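Local coordinates for aminopeptidase N (Francisella tularensis subsp. tularensis, PDB 5DLL), which is a zinc metallopeptidase of the M1 family that releases N-terminal amino acids from peptides and probably helps to degrade intracellular peptides, at residues S40-T45 / V108-S113; A653-C658 / K675-C680; D211-K216 / S245-E250; F804-V809 / L845-A850; T405-E410 / R443-F448. All blocks are in the same frame, centred on the assembly; numbering follows the deposited sequence.

Contact 1: S40-T45 / V108-S113. With NA (sodium ion), chain R.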
# COMPACT_ATOMS: atom_id res chain seq x y z
N SER A 40 -34.38 -12.12 -0.19
CA SER A 40 -34.28 -13.43 -0.87
C SER A 40 -34.30 -13.35 -2.39
O SER A 40 -33.54 -14.05 -3.07
CB SER A 40 -35.44 -14.33 -0.44
OG SER A 40 -35.49 -14.48 0.97
N LYS A 41 -35.19 -12.52 -2.93
CA LYS A 41 -35.51 -12.54 -4.36
C LYS A 41 -35.40 -11.14 -4.97
O LYS A 41 -36.40 -10.53 -5.35
CB LYS A 41 -36.92 -13.09 -4.56
CG LYS A 41 -37.13 -14.49 -4.00
CD LYS A 41 -38.57 -14.95 -4.15
CE LYS A 41 -38.70 -16.46 -4.03
NZ LYS A 41 -38.09 -16.98 -2.77
N THR A 42 -34.17 -10.63 -5.04
CA THR A 42 -33.90 -9.36 -5.70
C THR A 42 -33.99 -9.53 -7.22
O THR A 42 -33.37 -10.43 -7.78
CB THR A 42 -32.50 -8.82 -5.34
OG1 THR A 42 -32.42 -8.58 -3.92
CG2 THR A 42 -32.19 -7.53 -6.09
N ARG A 43 -34.78 -8.68 -7.88
CA ARG A 43 -35.01 -8.78 -9.32
C ARG A 43 -34.20 -7.72 -10.07
O ARG A 43 -34.33 -6.54 -9.79
CB ARG A 43 -36.49 -8.61 -9.66
CG ARG A 43 -37.36 -9.81 -9.30
CD ARG A 43 -38.82 -9.54 -9.63
NE ARG A 43 -39.08 -9.53 -11.07
CZ ARG A 43 -40.18 -9.05 -11.65
NH1 ARG A 43 -41.16 -8.51 -10.92
NH2 ARG A 43 -40.30 -9.10 -12.97
N VAL A 44 -33.40 -8.17 -11.03
CA VAL A 44 -32.54 -7.29 -11.82
C VAL A 44 -32.89 -7.33 -13.31
O VAL A 44 -32.44 -8.22 -14.08
CB VAL A 44 -31.05 -7.64 -11.62
CG1 VAL A 44 -30.16 -6.59 -12.29
CG2 VAL A 44 -30.72 -7.74 -10.13
N THR A 45 -33.72 -6.37 -13.72
CA THR A 45 -33.99 -6.09 -15.12
C THR A 45 -32.82 -5.29 -15.67
O THR A 45 -32.32 -4.40 -14.99
CB THR A 45 -35.29 -5.27 -15.31
OG1 THR A 45 -36.34 -5.84 -14.52
CG2 THR A 45 -35.70 -5.26 -16.79
N VAL A 108 -33.69 -11.05 -14.20
CA VAL A 108 -32.94 -12.06 -13.46
C VAL A 108 -33.29 -11.94 -11.97
O VAL A 108 -33.62 -10.86 -11.50
CB VAL A 108 -31.42 -11.87 -13.69
CG1 VAL A 108 -30.57 -12.39 -12.53
CG2 VAL A 108 -30.99 -12.52 -14.99
N GLU A 109 -33.21 -13.06 -11.24
CA GLU A 109 -33.44 -13.06 -9.79
C GLU A 109 -32.20 -13.59 -9.05
O GLU A 109 -31.55 -14.53 -9.51
CB GLU A 109 -34.66 -13.92 -9.45
CG GLU A 109 -35.05 -13.91 -7.98
CD GLU A 109 -36.15 -14.91 -7.68
OE1 GLU A 109 -37.26 -14.75 -8.25
OE2 GLU A 109 -35.91 -15.84 -6.89
N ILE A 110 -31.89 -12.99 -7.91
CA ILE A 110 -30.71 -13.35 -7.13
C ILE A 110 -30.97 -13.27 -5.63
O ILE A 110 -31.90 -12.61 -5.18
CB ILE A 110 -29.50 -12.44 -7.47
CG1 ILE A 110 -29.86 -10.97 -7.26
CG2 ILE A 110 -29.05 -12.68 -8.91
CD1 ILE A 110 -28.71 -10.01 -7.49
N ASN A 111 -30.11 -13.94 -4.86
CA ASN A 111 -30.28 -14.08 -3.42
C ASN A 111 -29.08 -13.48 -2.68
O ASN A 111 -28.07 -14.16 -2.49
CB ASN A 111 -30.46 -15.56 -3.08
CG ASN A 111 -31.10 -15.77 -1.72
OD1 ASN A 111 -31.11 -14.89 -0.86
ND2 ASN A 111 -31.63 -16.97 -1.51
N PRO A 112 -29.18 -12.19 -2.30
CA PRO A 112 -28.14 -11.52 -1.52
C PRO A 112 -27.95 -12.13 -0.13
O PRO A 112 -26.82 -12.24 0.34
CB PRO A 112 -28.65 -10.09 -1.40
CG PRO A 112 -29.56 -9.92 -2.57
CD PRO A 112 -30.22 -11.24 -2.74
N SER A 113 -29.05 -12.52 0.50
CA SER A 113 -29.02 -13.12 1.83
C SER A 113 -28.14 -14.37 1.86
O SER A 113 -27.51 -14.66 2.88
CB SER A 113 -30.43 -13.47 2.28
OG SER A 113 -30.42 -14.02 3.58
NA NA R . -31.24 -8.81 -15.91
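The carbonyl oxygen of V44 is held by two partners: the sodium ion, 2.3 Å from V44 O, and, weakly, the backbone N-H of V108. T106 O and T141 OG1 bind the same ion, which thus ties strand 42-52 to its partner strand 101-110 and to T141 beyond the pair. Strands 42-45 and 108-110 run antiparallel. T42 and I110 form a hydrogen-bonded pair, T42 N donating to I110 O and I110 N to T42 O, 3.0 Å each; the second bond lies in the carbonyl plane. V44 N to V108 O is the shortest bond, 2.7 Å, and the straightest, with 171° at the hydrogen. R43 and E109 form the non-hydrogen-bonded pair between them. On their face the extended E109 chain lies alongside K41, with E109 OE2 3.4 Å from K41 CG. The charged atoms stay 4.8 Å apart (K41 NZ to E109 OE2), so any attraction is probably weak. T42, V44, V108 and I110 share the other, buried face. There the V44 and I110 side chains cross obliquely, with V44 CG2 4.0 Å from I110 CD1, and I110 CG1, in the crowded position (chi1 56°), packs on T42 CB. T42 OG1 lies against P112 CG and hydrogen-bonds to D38 O. Strand 42-52 thus runs between strands 26-36 and 101-110, R43 pairing with E36 and T45 with I34, while E109 bonds onward to K70, at the start of strand 70-76.

Contact 2: A653-C658 / K675-C680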
# COMPACT_ATOMS: atom_id res chain seq x y z
N ALA A 653 18.64 18.10 25.43
CA ALA A 653 18.43 19.47 24.95
C ALA A 653 17.39 19.52 23.83
O ALA A 653 16.41 20.28 23.90
CB ALA A 653 19.75 20.07 24.46
N VAL A 654 17.61 18.70 22.81
CA VAL A 654 16.70 18.64 21.67
C VAL A 654 15.32 18.10 22.08
O VAL A 654 14.31 18.50 21.52
CB VAL A 654 17.28 17.80 20.52
CG1 VAL A 654 16.29 17.69 19.37
CG2 VAL A 654 18.58 18.42 20.01
N TYR A 655 15.27 17.21 23.07
CA TYR A 655 13.99 16.75 23.59
C TYR A 655 13.20 17.95 24.09
O TYR A 655 12.09 18.20 23.64
CB TYR A 655 14.14 15.72 24.71
CG TYR A 655 12.82 15.30 25.34
CD1 TYR A 655 12.05 14.28 24.78
CD2 TYR A 655 12.32 15.95 26.47
CE1 TYR A 655 10.84 13.90 25.34
CE2 TYR A 655 11.11 15.58 27.04
CZ TYR A 655 10.37 14.56 26.47
OH TYR A 655 9.17 14.19 27.03
N GLN A 656 13.79 18.70 25.02
CA GLN A 656 13.08 19.80 25.67
C GLN A 656 12.85 20.99 24.72
O GLN A 656 11.98 21.82 24.99
CB GLN A 656 13.76 20.24 26.98
CG GLN A 656 13.29 19.46 28.23
CD GLN A 656 11.81 19.67 28.57
OE1 GLN A 656 11.25 20.75 28.37
NE2 GLN A 656 11.17 18.65 29.10
N GLN A 657 13.59 21.06 23.62
CA GLN A 657 13.32 22.06 22.59
C GLN A 657 12.23 21.60 21.59
O GLN A 657 11.63 22.42 20.91
CB GLN A 657 14.61 22.50 21.88
CG GLN A 657 14.92 21.85 20.55
CD GLN A 657 16.29 22.23 20.01
OE1 GLN A 657 17.15 22.72 20.75
NE2 GLN A 657 16.49 22.02 18.71
N CYS A 658 12.00 20.29 21.52
CA CYS A 658 10.86 19.73 20.78
C CYS A 658 9.61 19.59 21.65
O CYS A 658 8.50 19.57 21.14
CB CYS A 658 11.22 18.37 20.19
SG CYS A 658 12.55 18.39 18.97
N LYS A 675 8.06 13.41 16.60
CA LYS A 675 8.79 12.17 16.36
C LYS A 675 10.28 12.31 16.65
O LYS A 675 10.88 11.37 17.16
CB LYS A 675 8.52 11.59 14.97
CG LYS A 675 8.82 12.49 13.78
CD LYS A 675 8.46 11.78 12.49
CE LYS A 675 6.96 11.54 12.35
NZ LYS A 675 6.59 10.99 11.02
N LEU A 676 10.87 13.46 16.36
CA LEU A 676 12.25 13.72 16.80
C LEU A 676 12.30 13.72 18.33
O LEU A 676 13.25 13.21 18.92
CB LEU A 676 12.78 15.06 16.27
CG LEU A 676 14.24 15.33 16.66
CD1 LEU A 676 15.16 14.29 16.04
CD2 LEU A 676 14.70 16.73 16.26
N LYS A 677 11.28 14.31 18.95
CA LYS A 677 11.11 14.24 20.40
C LYS A 677 11.14 12.79 20.88
O LYS A 677 11.79 12.48 21.88
CB LYS A 677 9.80 14.92 20.81
CG LYS A 677 9.44 14.70 22.27
CD LYS A 677 8.31 15.60 22.74
CE LYS A 677 7.02 15.34 21.98
NZ LYS A 677 5.85 15.86 22.73
N GLY A 678 10.42 11.91 20.18
CA GLY A 678 10.38 10.49 20.50
C GLY A 678 11.70 9.78 20.31
O GLY A 678 12.08 8.94 21.13
N VAL A 679 12.40 10.09 19.22
CA VAL A 679 13.73 9.52 18.96
C VAL A 679 14.69 9.90 20.08
O VAL A 679 15.43 9.06 20.58
CB VAL A 679 14.31 9.99 17.61
CG1 VAL A 679 15.77 9.57 17.47
CG2 VAL A 679 13.48 9.44 16.46
N CYS A 680 14.66 11.17 20.47
CA CYS A 680 15.46 11.65 21.60
C CYS A 680 15.18 10.84 22.86
O CYS A 680 16.11 10.37 23.51
CB CYS A 680 15.19 13.13 21.87
SG CYS A 680 15.82 14.24 20.60
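Two successive helices of the ARM-repeat-like C-terminal region, 648-658 and 668-685, pack here as an antiparallel hairpin, their short segments 8.6 Å apart and inclined at 149°. The tight part is entirely apolar in character, and no hydrogen bond crosses it. V654 CG1, anti to its backbone N, is set at about a right angle to L676 and reaches L676 CD2 at 3.6 Å. The same methyl lies 3.7 Å from C680 SG, so one valine branch fills the angle between a leucine and a cysteine. One turn further along, C658 SG meets the same L676 methyl at 3.8 Å, and C658 CB rests on K677 CB. Both cysteines carry SG beside the backbone N, which directs the sulfurs into the interface. The opposite flank of helix 648-658 is looser: A653, Q656 and Q657 are exposed and make no contact with the partner segment. Between these extremes lies K677. Its aliphatic stem runs obliquely past Y655, while its ammonium group is carried on to a salt bridge with D709, so that the charge is satisfied outside the apolar seam. L696 and L700 of helix 691-703 cover Y655 as well, and helix 605-612 backs L676. The tyrosine ring presents its edge to the partner backbone, Y655 CD1 lying 3.4 Å from K677 O, close to the plane of the ring.

Contact 3: D211-K216 / S245-E250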
# COMPACT_ATOMS: atom_id res chain seq x y z
N ASP A 211 -21.40 17.67 3.00
CA ASP A 211 -20.59 18.88 2.92
C ASP A 211 -20.43 19.24 1.44
O ASP A 211 -21.04 18.59 0.58
CB ASP A 211 -19.23 18.65 3.58
CG ASP A 211 -18.56 19.94 4.04
OD1 ASP A 211 -18.87 21.03 3.51
OD2 ASP A 211 -17.69 19.86 4.92
N THR A 212 -19.62 20.26 1.14
CA THR A 212 -19.48 20.76 -0.23
C THR A 212 -18.03 21.09 -0.59
O THR A 212 -17.20 21.33 0.28
CB THR A 212 -20.34 22.02 -0.44
OG1 THR A 212 -21.55 21.92 0.33
CG2 THR A 212 -20.71 22.20 -1.91
N TYR A 213 -17.74 21.08 -1.89
CA TYR A 213 -16.45 21.48 -2.42
C TYR A 213 -16.65 22.20 -3.75
O TYR A 213 -17.28 21.67 -4.66
CB TYR A 213 -15.54 20.26 -2.62
CG TYR A 213 -14.20 20.62 -3.22
CD1 TYR A 213 -13.15 21.03 -2.41
CD2 TYR A 213 -13.99 20.58 -4.60
CE1 TYR A 213 -11.92 21.38 -2.95
CE2 TYR A 213 -12.77 20.94 -5.15
CZ TYR A 213 -11.74 21.34 -4.32
OH TYR A 213 -10.53 21.69 -4.86
N ILE A 214 -16.11 23.42 -3.87
CA ILE A 214 -16.20 24.19 -5.11
C ILE A 214 -15.02 23.86 -6.00
O ILE A 214 -13.86 23.98 -5.59
CB ILE A 214 -16.22 25.71 -4.85
CG1 ILE A 214 -17.40 26.10 -3.94
CG2 ILE A 214 -16.28 26.47 -6.17
CD1 ILE A 214 -18.75 26.08 -4.62
N THR A 215 -15.30 23.46 -7.23
CA THR A 215 -14.26 23.07 -8.17
C THR A 215 -13.59 24.29 -8.81
O THR A 215 -14.02 25.43 -8.64
CB THR A 215 -14.82 22.15 -9.28
OG1 THR A 215 -15.82 22.84 -10.05
CG2 THR A 215 -15.43 20.91 -8.68
N LYS A 216 -12.52 24.00 -9.54
CA LYS A 216 -11.72 24.99 -10.28
C LYS A 216 -12.54 25.74 -11.34
O LYS A 216 -12.28 26.92 -11.61
CB LYS A 216 -10.57 24.23 -10.95
CG LYS A 216 -9.55 25.03 -11.74
CD LYS A 216 -8.37 24.13 -12.15
CE LYS A 216 -8.82 22.81 -12.80
NZ LYS A 216 -7.69 21.91 -13.15
N SER A 245 -7.63 15.91 -1.12
CA SER A 245 -7.44 15.09 -2.32
C SER A 245 -7.89 15.82 -3.58
O SER A 245 -7.16 15.86 -4.57
CB SER A 245 -8.22 13.78 -2.21
OG SER A 245 -7.85 13.06 -1.06
N MET A 246 -9.10 16.36 -3.53
CA MET A 246 -9.70 17.04 -4.67
C MET A 246 -8.89 18.25 -5.10
O MET A 246 -8.63 18.44 -6.29
CB MET A 246 -11.14 17.47 -4.33
CG MET A 246 -12.19 16.40 -4.58
SD MET A 246 -13.82 16.87 -3.97
CE MET A 246 -14.87 15.97 -5.10
N LYS A 247 -8.49 19.06 -4.12
CA LYS A 247 -7.70 20.28 -4.36
C LYS A 247 -6.32 19.97 -4.92
O LYS A 247 -5.84 20.67 -5.81
CB LYS A 247 -7.57 21.07 -3.06
CG LYS A 247 -6.73 22.34 -3.16
CD LYS A 247 -6.74 23.09 -1.84
CE LYS A 247 -5.59 24.09 -1.75
NZ LYS A 247 -5.65 25.12 -2.83
N TRP A 248 -5.68 18.93 -4.39
CA TRP A 248 -4.33 18.57 -4.81
C TRP A 248 -4.31 18.07 -6.25
O TRP A 248 -3.34 18.30 -6.98
CB TRP A 248 -3.75 17.49 -3.89
CG TRP A 248 -2.40 17.03 -4.31
CD1 TRP A 248 -1.21 17.61 -4.01
CD2 TRP A 248 -2.10 15.88 -5.11
NE1 TRP A 248 -0.17 16.89 -4.57
CE2 TRP A 248 -0.69 15.82 -5.25
CE3 TRP A 248 -2.87 14.88 -5.71
CZ2 TRP A 248 -0.05 14.81 -5.96
CZ3 TRP A 248 -2.23 13.88 -6.43
CH2 TRP A 248 -0.84 13.85 -6.55
N ASP A 249 -5.38 17.40 -6.64
CA ASP A 249 -5.49 16.87 -7.98
C ASP A 249 -5.67 18.02 -8.96
O ASP A 249 -5.05 18.03 -10.03
CB ASP A 249 -6.67 15.89 -8.08
CG ASP A 249 -6.35 14.65 -8.91
OD1 ASP A 249 -5.29 14.61 -9.57
OD2 ASP A 249 -7.16 13.70 -8.89
N GLU A 250 -6.51 18.99 -8.58
CA GLU A 250 -6.67 20.22 -9.37
C GLU A 250 -5.35 20.99 -9.47
O GLU A 250 -4.89 21.30 -10.57
CB GLU A 250 -7.73 21.14 -8.76
CG GLU A 250 -9.16 20.66 -8.97
CD GLU A 250 -10.20 21.58 -8.34
OE1 GLU A 250 -9.86 22.33 -7.41
OE2 GLU A 250 -11.36 21.55 -8.78
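E250 takes two hydrogen bonds, one on each carboxylate oxygen. The hydroxyl of Y213 donates to E250 OE1 over 2.7 Å, tip to tip, with the ring and carboxylate planes 49° apart. The backbone N-H of K216 reaches E250 OE2 at 2.8 Å. Both donors arrive from above the carboxylate plane, so together they probably restrain its rotation and would favour the ionised form, though E256 close by may oppose this; K216 NZ, 5.7 Å from E250 OE2, may add a weak attraction. M246 takes one face of the tyrosine. Its CB lies 4.0 Å from the Y213 ring centroid in a CH-pi contact, while M246 SD sits obliquely at 4.2 Å from that centroid, a Met-aromatic contact. The torsions prepare this arrangement: Y213 CG is anti to its backbone N (chi1 178°), which extends the ring from the strand over the helix, and E250 CG is anti to its carbonyl carbon, with an extended chain that sends the carboxylate back toward the strand end. In the next shell, T215, next to the donor K216, bonds through OG1 to E256 and to R219 N, and V221, L223 and Y311 pack on M246. Strand 207-214 is the sheet edge beside strand 220-227. In the beta-alpha-beta crossover from 220-227 to the parallel strand 261-267, helix 236-253 runs its segment 245-250 at 9° to segment 211-214 and turns W248 toward helix 328-346.

Contact 4: F804-V809 / L845-A850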
# COMPACT_ATOMS: atom_id res chain seq x y z
N PHE A 804 6.18 -21.54 21.30
CA PHE A 804 4.96 -20.77 21.54
C PHE A 804 4.23 -20.46 20.23
O PHE A 804 3.00 -20.39 20.20
CB PHE A 804 5.27 -19.47 22.29
CG PHE A 804 4.12 -18.50 22.32
CD1 PHE A 804 3.03 -18.72 23.16
CD2 PHE A 804 4.12 -17.37 21.51
CE1 PHE A 804 1.97 -17.84 23.19
CE2 PHE A 804 3.06 -16.48 21.54
CZ PHE A 804 1.98 -16.71 22.38
N MET A 805 4.99 -20.27 19.15
CA MET A 805 4.39 -19.99 17.84
C MET A 805 3.71 -21.22 17.23
O MET A 805 2.63 -21.10 16.65
CB MET A 805 5.44 -19.42 16.88
CG MET A 805 4.86 -18.77 15.63
SD MET A 805 3.70 -17.41 15.92
CE MET A 805 4.78 -16.11 16.50
N ALA A 806 4.32 -22.40 17.36
CA ALA A 806 3.70 -23.65 16.88
C ALA A 806 2.39 -23.95 17.62
O ALA A 806 1.40 -24.36 17.01
CB ALA A 806 4.66 -24.82 17.02
N ASP A 807 2.40 -23.74 18.94
CA ASP A 807 1.23 -23.96 19.78
C ASP A 807 0.08 -23.06 19.36
O ASP A 807 -1.03 -23.53 19.12
CB ASP A 807 1.56 -23.71 21.25
CG ASP A 807 2.55 -24.71 21.82
OD1 ASP A 807 2.79 -25.77 21.20
OD2 ASP A 807 3.09 -24.43 22.91
N THR A 808 0.36 -21.77 19.27
CA THR A 808 -0.68 -20.80 18.94
C THR A 808 -1.29 -21.05 17.56
O THR A 808 -2.49 -20.92 17.38
CB THR A 808 -0.15 -19.35 19.03
OG1 THR A 808 1.14 -19.29 18.43
CG2 THR A 808 -0.04 -18.92 20.49
N VAL A 809 -0.45 -21.42 16.60
CA VAL A 809 -0.92 -21.78 15.26
C VAL A 809 -1.98 -22.88 15.31
O VAL A 809 -2.98 -22.82 14.60
CB VAL A 809 0.24 -22.22 14.34
CG1 VAL A 809 -0.29 -22.88 13.07
CG2 VAL A 809 1.13 -21.04 14.00
N LEU A 845 7.65 -26.33 12.70
CA LEU A 845 6.85 -26.59 11.50
C LEU A 845 6.40 -28.05 11.44
O LEU A 845 5.24 -28.33 11.13
CB LEU A 845 7.63 -26.22 10.24
CG LEU A 845 7.83 -24.73 9.98
CD1 LEU A 845 8.70 -24.52 8.75
CD2 LEU A 845 6.50 -24.01 9.82
N GLU A 846 7.31 -28.97 11.75
CA GLU A 846 6.98 -30.40 11.76
C GLU A 846 6.01 -30.77 12.89
O GLU A 846 5.24 -31.71 12.76
CB GLU A 846 8.25 -31.26 11.83
CG GLU A 846 8.94 -31.44 10.48
CD GLU A 846 10.40 -31.86 10.59
OE1 GLU A 846 10.83 -32.31 11.67
OE2 GLU A 846 11.13 -31.73 9.58
N LYS A 847 6.05 -30.01 13.98
CA LYS A 847 5.10 -30.19 15.09
C LYS A 847 3.69 -29.78 14.67
O LYS A 847 2.71 -30.42 15.04
CB LYS A 847 5.55 -29.38 16.31
CG LYS A 847 4.91 -29.78 17.62
CD LYS A 847 3.74 -28.87 17.97
CE LYS A 847 3.11 -29.26 19.30
NZ LYS A 847 4.03 -29.09 20.45
N ILE A 848 3.59 -28.72 13.88
CA ILE A 848 2.31 -28.27 13.32
C ILE A 848 1.77 -29.32 12.34
O ILE A 848 0.60 -29.72 12.42
CB ILE A 848 2.46 -26.89 12.63
CG1 ILE A 848 2.75 -25.79 13.67
CG2 ILE A 848 1.22 -26.53 11.82
CD1 ILE A 848 3.43 -24.56 13.11
N LYS A 849 2.62 -29.75 11.42
CA LYS A 849 2.30 -30.78 10.42
C LYS A 849 1.80 -32.09 11.06
O LYS A 849 0.87 -32.72 10.56
CB LYS A 849 3.54 -31.02 9.55
CG LYS A 849 3.48 -32.20 8.58
CD LYS A 849 4.81 -32.33 7.84
CE LYS A 849 5.05 -33.73 7.32
NZ LYS A 849 4.06 -34.11 6.27
N ALA A 850 2.42 -32.48 12.18
CA ALA A 850 2.16 -33.76 12.82
C ALA A 850 0.98 -33.75 13.80
O ALA A 850 0.63 -34.79 14.34
CB ALA A 850 3.42 -34.24 13.53
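The ring of F804 has T808 CG2 over one face, 3.4 Å above its plane and displaced toward the rim; the ring also touches L760, V763 and K764 of helix 759-767, on the flank of its helix turned from the partner. The other flat group, the carboxylate of D807, offers OD1 to K847. In this helical C-terminal region, assigned to ARM repeats, helices 800-815 and 835-849 are nearly parallel: the short segments diverge by 22° with their axes 9.2 Å apart. I848 makes the largest contribution to the contact. Its CG1, anti to the carbonyl carbon (chi1 -68°), reaches A806; consistent with the small side chain of A806, the CA atoms of A806 and I848 are 6.0 Å apart. A806 CB lies 4.0 Å from I848 CG1. V809 stands at about a right angle to the isoleucine, and its CG1 meets both the CD1 and the CG2 of I848. I848 also touches L827 and V857, so one side chain joins the two helices to helix 855-866. The exposed edge, formed by D807 and K847, is polar. K847, bent at chi2 (-98°) and again at chi4, lays its chain past A806 CB, near which a phosphate, probably from the crystallisation liquor, is bound. The lysine ends in a long salt bridge, with K847 NZ 3.6 Å from D807 OD1.

Contact 5: T405-E410 / R443-F448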
# COMPACT_ATOMS: atom_id res chain seq x y z
N THR A 405 11.17 11.17 -13.42
CA THR A 405 12.59 11.54 -13.29
C THR A 405 13.21 11.92 -14.64
O THR A 405 13.95 12.90 -14.73
CB THR A 405 13.40 10.37 -12.66
OG1 THR A 405 12.80 9.98 -11.43
CG2 THR A 405 14.84 10.78 -12.40
N LEU A 406 12.88 11.15 -15.68
CA LEU A 406 13.41 11.40 -17.02
C LEU A 406 12.87 12.67 -17.67
O LEU A 406 13.61 13.39 -18.34
CB LEU A 406 13.14 10.20 -17.93
CG LEU A 406 13.97 8.94 -17.64
CD1 LEU A 406 13.42 7.74 -18.39
CD2 LEU A 406 15.44 9.16 -17.98
N LEU A 407 11.58 12.95 -17.48
CA LEU A 407 10.93 14.09 -18.14
C LEU A 407 10.89 15.37 -17.31
O LEU A 407 10.78 16.46 -17.87
CB LEU A 407 9.49 13.73 -18.52
CG LEU A 407 9.28 12.60 -19.52
CD1 LEU A 407 7.79 12.31 -19.59
CD2 LEU A 407 9.85 12.95 -20.89
N GLY A 408 10.94 15.24 -15.99
CA GLY A 408 10.70 16.36 -15.09
C GLY A 408 9.21 16.62 -14.99
O GLY A 408 8.42 16.11 -15.80
N GLU A 409 8.81 17.42 -14.00
CA GLU A 409 7.39 17.62 -13.70
C GLU A 409 6.61 18.15 -14.90
O GLU A 409 5.58 17.61 -15.26
CB GLU A 409 7.22 18.57 -12.50
CG GLU A 409 5.78 18.96 -12.18
CD GLU A 409 4.95 17.85 -11.55
OE1 GLU A 409 5.51 16.85 -11.06
OE2 GLU A 409 3.70 17.98 -11.54
N GLU A 410 7.13 19.21 -15.52
CA GLU A 410 6.40 19.91 -16.56
C GLU A 410 6.08 18.98 -17.73
O GLU A 410 4.94 18.93 -18.20
CB GLU A 410 7.19 21.13 -17.04
CG GLU A 410 6.35 22.21 -17.73
CD GLU A 410 7.12 23.50 -17.98
OE1 GLU A 410 8.31 23.59 -17.62
OE2 GLU A 410 6.52 24.44 -18.55
N ARG A 443 10.11 12.35 -27.62
CA ARG A 443 11.13 11.45 -27.10
C ARG A 443 10.86 9.98 -27.44
O ARG A 443 9.72 9.61 -27.76
CB ARG A 443 11.22 11.62 -25.59
CG ARG A 443 12.55 11.23 -24.99
CD ARG A 443 12.75 11.94 -23.68
NE ARG A 443 13.95 11.49 -22.99
CZ ARG A 443 14.37 11.96 -21.82
NH1 ARG A 443 13.68 12.91 -21.19
NH2 ARG A 443 15.49 11.48 -21.28
N ASP A 444 11.90 9.16 -27.37
CA ASP A 444 11.82 7.73 -27.71
C ASP A 444 12.04 6.87 -26.46
O ASP A 444 13.16 6.78 -25.94
CB ASP A 444 12.86 7.38 -28.78
CG ASP A 444 12.64 5.99 -29.37
OD1 ASP A 444 11.49 5.66 -29.72
OD2 ASP A 444 13.63 5.23 -29.49
N PHE A 445 10.96 6.23 -25.99
CA PHE A 445 11.00 5.32 -24.84
C PHE A 445 10.77 3.87 -25.26
O PHE A 445 10.02 3.14 -24.61
CB PHE A 445 9.95 5.72 -23.80
CG PHE A 445 10.23 7.01 -23.08
CD1 PHE A 445 11.46 7.23 -22.45
CD2 PHE A 445 9.26 8.00 -22.99
CE1 PHE A 445 11.71 8.41 -21.78
CE2 PHE A 445 9.50 9.19 -22.32
CZ PHE A 445 10.73 9.39 -21.71
N SER A 446 11.41 3.43 -26.34
CA SER A 446 11.28 2.05 -26.80
C SER A 446 12.02 1.08 -25.87
O SER A 446 11.50 0.01 -25.55
CB SER A 446 11.78 1.89 -28.24
OG SER A 446 10.81 2.36 -29.16
N LEU A 447 13.23 1.47 -25.46
CA LEU A 447 14.05 0.65 -24.57
C LEU A 447 13.49 0.63 -23.15
O LEU A 447 13.65 -0.34 -22.41
CB LEU A 447 15.49 1.16 -24.54
CG LEU A 447 16.53 0.20 -23.96
CD1 LEU A 447 16.86 -0.92 -24.94
CD2 LEU A 447 17.79 0.95 -23.57
N PHE A 448 12.85 1.73 -22.76
CA PHE A 448 12.23 1.82 -21.45
C PHE A 448 11.08 0.82 -21.28
O PHE A 448 10.86 0.31 -20.18
CB PHE A 448 11.73 3.24 -21.21
CG PHE A 448 11.21 3.47 -19.83
CD1 PHE A 448 12.07 3.72 -18.79
CD2 PHE A 448 9.85 3.41 -19.57
CE1 PHE A 448 11.60 3.93 -17.51
CE2 PHE A 448 9.36 3.61 -18.30
CZ PHE A 448 10.24 3.87 -17.26
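The helix of 405-410 is kinked, with no bond from the N-H groups of E409 and E410 to the preceding turn and a positive phi of 78° at G408, while R443 opposite has an extended backbone. L406 O, whose regular helical partner would be E410 N, accepts R443 NH1 instead at 2.9 Å. The donor stands well above the carbonyl plane, and the oxygen lies at the edge of the guanidinium, 21° out of its plane. R443 gets there on a chain extended from CG to NE that slides past L407, running opposite to it. Both segments belong to the M1 peptidase domain, and the other terminal guanidinium nitrogen, NH2, forms a salt bridge to E515 in strand 508-516 of the following Ig-like region. The rest of the contact is apolar. F445 turns its edge to L407, with L407 CD2 3.8 Å from F445 CZ in the ring plane, and has R443 CG over one face near the rim. L406 CD1 approaches F445 CE1 obliquely at 3.9 Å and reaches F448 CD1 at 4.3 Å. F445 also touches V434 and A438 of helix 430-439, and the F448 ring meets W451.

Contact 2 is fully buried and apolar. Contact 4 shares its helical C-terminal region, yet has an isoleucine core edged by a long surface ion pair. Contact 1, about 60 Å from contact 2 between centres and across the centre of the chain, is the one strand-strand pair, held by backbone bonds and a sodium ion. Contacts 1 and 3 are partly buried with exposed edges; contact 5 is buried. Contacts 3 and 5, about 7 Å apart at their nearest atoms, mix aromatic, methionine or leucine packing with side-chain-to-backbone bonds: a glutamate accepts from a main-chain N-H, an arginine donates to a main-chain carbonyl. E409 also forms a salt bridge to R252, linking helix 390-423 to helix 236-253.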